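Local coordinates for zona pellucida sperm-binding protein 1,Zona pellucida sperm-binding protein 1 (Gallus gallus, PDB 6GF6), which probably cross-links the filaments of the avian egg coat, by pairing with a second copy through the N-terminal ZP-N1 domain that forms this chain, at residues M19-Y24 and V85-M90. The protein carries 2 engineered substitutions. Sequence-based numbering, arbitrary orientation.
Sequences MQLLAY and VQLEEM
Leu21 and Leu87 meet end to end in the interior of the ZP-N1 domain, methyl against methyl, with CD2 of Leu21 4.0 Å from CD1 of Leu87. The same CD2 also lies 4.1 Å from CG1 of Val85, so one methyl of Leu21 serves two partners two residues apart on the facing strand. The side chain is aimed there by its first torsion, which sets CG opposite the backbone N (chi1 177°). Val85, beta-branched and at home in an extended strand, is compact enough to sit under the longer Leu21. Leu87 takes the other course: CG stands opposite the carbonyl carbon (chi1 -63°), and its fork divides the work, CD1 going to Leu21 while CD2 comes within 3.9 Å of CB of Ala23. Leucine suits both places, carrying two methyls at the end of a long reach. Leu87 extends further across than Ala23, whose single methyl is enough to meet it.

The backbones share no hydrogen bond. Their local axes approach to 10.2 Å and run nearly parallel, at 17°, as in two sheets packed face to face in an Ig-like sandwich. Segment 19-24 belongs to the sheet with 9-14 and 63-68, bonding to both through its backbone, and 85-90 to the other sheet, where Val31, Phe33 and Val102 also pack on Leu87. Residues alternate along each strand: Leu22 and Gln86 point outward, Gln86 binding Ser99 and Arg42, and Glu88, seen to bind zinc in a structure of this protein, although none is bound to this chain here, pairs with Arg42.

All four touching residues are buried and aliphatic. With no polar group in these contacts, the two sheets are joined here by van der Waals packing and exclusion of water, which depends on branch shape and not on bond direction.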
ATOM      1  N   MET B  19      -0.795  -6.780   7.362  1.00 34.04           N
ATOM      2  CA  MET B  19       0.239  -6.618   8.372  1.00 37.51           C
ATOM      3  C   MET B  19       1.389  -5.815   7.785  1.00 37.06           C
ATOM      4  O   MET B  19       1.537  -5.703   6.565  1.00 37.80           O
ATOM      5  CB  MET B  19       0.739  -7.975   8.883  1.00 41.72           C
ATOM      6  CG  MET B  19       0.906  -9.012   7.785  1.00 47.06           C
ATOM      7  SD  MET B  19       1.328 -10.650   8.406  1.00 53.94           S
ATOM      8  CE  MET B  19       0.644 -11.678   7.111  1.00 52.54           C
ATOM      9  N   GLN B  20       2.208  -5.250   8.671  1.00 35.36           N
ATOM     10  CA  GLN B  20       3.361  -4.465   8.261  1.00 35.53           C
ATOM     11  C   GLN B  20       4.549  -4.788   9.154  1.00 33.33           C
ATOM     12  O   GLN B  20       4.392  -4.995  10.359  1.00 36.87           O
ATOM     13  CB  GLN B  20       3.069  -2.958   8.300  1.00 33.22           C
ATOM     14  CG  GLN B  20       2.758  -2.411   9.681  1.00 34.63           C
ATOM     15  CD  GLN B  20       2.766  -0.897   9.722  1.00 38.14           C
ATOM     16  OE1 GLN B  20       2.868  -0.237   8.688  1.00 37.46           O
ATOM     17  NE2 GLN B  20       2.663  -0.337  10.921  1.00 37.35           N
ATOM     18  N   LEU B  21       5.734  -4.831   8.549  1.00 35.69           N
ATOM     19  CA  LEU B  21       6.998  -5.086   9.229  1.00 36.88           C
ATOM     20  C   LEU B  21       7.870  -3.842   9.126  1.00 37.32           C
ATOM     21  O   LEU B  21       8.150  -3.371   8.020  1.00 35.23           O
ATOM     22  CB  LEU B  21       7.691  -6.302   8.611  1.00 35.27           C
ATOM     23  CG  LEU B  21       9.068  -6.726   9.107  1.00 38.07           C
ATOM     24  CD1 LEU B  21       9.071  -6.978  10.587  1.00 39.90           C
ATOM     25  CD2 LEU B  21       9.475  -7.982   8.377  1.00 37.96           C
ATOM     26  N   LEU B  22       8.287  -3.304  10.271  1.00 40.89           N
ATOM     27  CA  LEU B  22       9.074  -2.077  10.317  1.00 43.31           C
ATOM     28  C   LEU B  22      10.484  -2.385  10.805  1.00 41.64           C
ATOM     29  O   LEU B  22      10.660  -3.071  11.817  1.00 42.54           O
ATOM     30  CB  LEU B  22       8.412  -1.033  11.212  1.00 49.11           C
ATOM     31  CG  LEU B  22       6.992  -0.632  10.803  1.00 53.74           C
ATOM     32  CD1 LEU B  22       5.959  -1.585  11.389  1.00 59.78           C
ATOM     33  CD2 LEU B  22       6.709   0.795  11.231  1.00 54.07           C
ATOM     34  N   ALA B  23      11.481  -1.890  10.075  1.00 41.14           N
ATOM     35  CA  ALA B  23      12.887  -2.107  10.392  1.00 41.29           C
ATOM     36  C   ALA B  23      13.614  -0.772  10.422  1.00 43.92           C
ATOM     37  O   ALA B  23      13.317   0.123   9.625  1.00 42.68           O
ATOM     38  CB  ALA B  23      13.556  -3.038   9.366  1.00 39.77           C
ATOM     39  N   TYR B  24      14.575  -0.650  11.337  1.00 47.06           N
ATOM     40  CA  TYR B  24      15.277   0.610  11.584  1.00 50.36           C
ATOM     41  C   TYR B  24      16.782   0.383  11.480  1.00 53.50           C
ATOM     42  O   TYR B  24      17.478   0.235  12.494  1.00 56.84           O
ATOM     43  CB  TYR B  24      14.880   1.186  12.944  1.00 49.53           C
ATOM     44  CG  TYR B  24      13.386   1.392  13.087  1.00 49.93           C
ATOM     45  CD1 TYR B  24      12.559   0.360  13.529  1.00 51.55           C
ATOM     46  CD2 TYR B  24      12.798   2.603  12.757  1.00 50.06           C
ATOM     47  CE1 TYR B  24      11.191   0.542  13.655  1.00 51.32           C
ATOM     48  CE2 TYR B  24      11.431   2.794  12.877  1.00 51.63           C
ATOM     49  CZ  TYR B  24      10.634   1.761  13.326  1.00 51.63           C
ATOM     50  OH  TYR B  24       9.276   1.950  13.445  1.00 50.39           O
ATOM     51  N   VAL B  85       9.358 -13.756   6.323  1.00 36.01           N
ATOM     52  CA  VAL B  85      10.102 -12.740   5.593  1.00 35.53           C
ATOM     53  C   VAL B  85      11.546 -12.787   6.057  1.00 38.37           C
ATOM     54  O   VAL B  85      11.817 -12.989   7.244  1.00 41.84           O
ATOM     55  CB  VAL B  85       9.517 -11.328   5.812  1.00 35.05           C
ATOM     56  CG1 VAL B  85      10.337 -10.284   5.063  1.00 32.52           C
ATOM     57  CG2 VAL B  85       8.064 -11.274   5.367  1.00 31.11           C
ATOM     58  N   GLN B  86      12.471 -12.600   5.123  1.00 39.95           N
ATOM     59  CA  GLN B  86      13.887 -12.476   5.435  1.00 44.08           C
ATOM     60  C   GLN B  86      14.300 -11.018   5.307  1.00 40.23           C
ATOM     61  O   GLN B  86      13.956 -10.357   4.322  1.00 37.90           O
ATOM     62  CB  GLN B  86      14.734 -13.351   4.510  1.00 54.59           C
ATOM     63  CG  GLN B  86      16.213 -13.364   4.868  1.00 67.16           C
ATOM     64  CD  GLN B  86      17.048 -14.131   3.867  1.00 78.52           C
ATOM     65  OE1 GLN B  86      16.576 -14.483   2.788  1.00 84.08           O
ATOM     66  NE2 GLN B  86      18.303 -14.384   4.216  1.00 85.39           N
ATOM     67  N   LEU B  87      15.005 -10.517   6.316  1.00 41.74           N
ATOM     68  CA  LEU B  87      15.587  -9.181   6.298  1.00 43.68           C
ATOM     69  C   LEU B  87      17.085  -9.316   6.122  1.00 45.64           C
ATOM     70  O   LEU B  87      17.743 -10.008   6.908  1.00 46.48           O
ATOM     71  CB  LEU B  87      15.284  -8.415   7.583  1.00 46.07           C
ATOM     72  CG  LEU B  87      13.823  -8.126   7.892  1.00 48.13           C
ATOM     73  CD1 LEU B  87      13.189  -9.343   8.503  1.00 51.12           C
ATOM     74  CD2 LEU B  87      13.717  -6.942   8.838  1.00 50.23           C
ATOM     75  N   GLU B  88      17.620  -8.666   5.100  1.00 45.52           N
ATOM     76  CA  GLU B  88      19.052  -8.663   4.843  1.00 46.27           C
ATOM     77  C   GLU B  88      19.565  -7.263   5.133  1.00 46.70           C
ATOM     78  O   GLU B  88      19.303  -6.329   4.368  1.00 47.55           O
ATOM     79  CB  GLU B  88      19.358  -9.083   3.411  1.00 49.84           C
ATOM     80  CG  GLU B  88      19.057 -10.541   3.144  1.00 52.07           C
ATOM     81  CD  GLU B  88      19.622 -11.026   1.830  1.00 55.70           C
ATOM     82  OE1 GLU B  88      19.845 -10.196   0.921  1.00 55.89           O
ATOM     83  OE2 GLU B  88      19.831 -12.250   1.709  1.00 62.04           O
ATOM     84  N   GLU B  89      20.258  -7.111   6.251  1.00 46.89           N
ATOM     85  CA  GLU B  89      20.903  -5.844   6.555  1.00 48.50           C
ATOM     86  C   GLU B  89      22.131  -5.694   5.676  1.00 47.82           C
ATOM     87  O   GLU B  89      22.966  -6.599   5.607  1.00 50.21           O
ATOM     88  CB  GLU B  89      21.281  -5.776   8.034  1.00 52.07           C
ATOM     89  CG  GLU B  89      21.819  -4.420   8.463  1.00 57.13           C
ATOM     90  CD  GLU B  89      22.162  -4.357   9.940  1.00 63.91           C
ATOM     91  OE1 GLU B  89      22.473  -3.251  10.427  1.00 67.54           O
ATOM     92  OE2 GLU B  89      22.135  -5.411  10.610  1.00 65.17           O
ATOM     93  N   MET B  90      22.230  -4.573   4.974  1.00 47.34           N
ATOM     94  CA  MET B  90      23.255  -4.427   3.956  1.00 51.55           C
ATOM     95  C   MET B  90      24.027  -3.132   4.140  1.00 54.54           C
ATOM     96  O   MET B  90      23.455  -2.084   4.451  1.00 55.00           O
ATOM     97  CB  MET B  90      22.651  -4.492   2.556  1.00 57.87           C
ATOM     98  CG  MET B  90      22.213  -5.898   2.184  1.00 63.85           C
ATOM     99  SD  MET B  90      21.539  -6.008   0.535  1.00 73.17           S
ATOM    100  CE  MET B  90      22.909  -5.419  -0.459  1.00 73.51           C
TER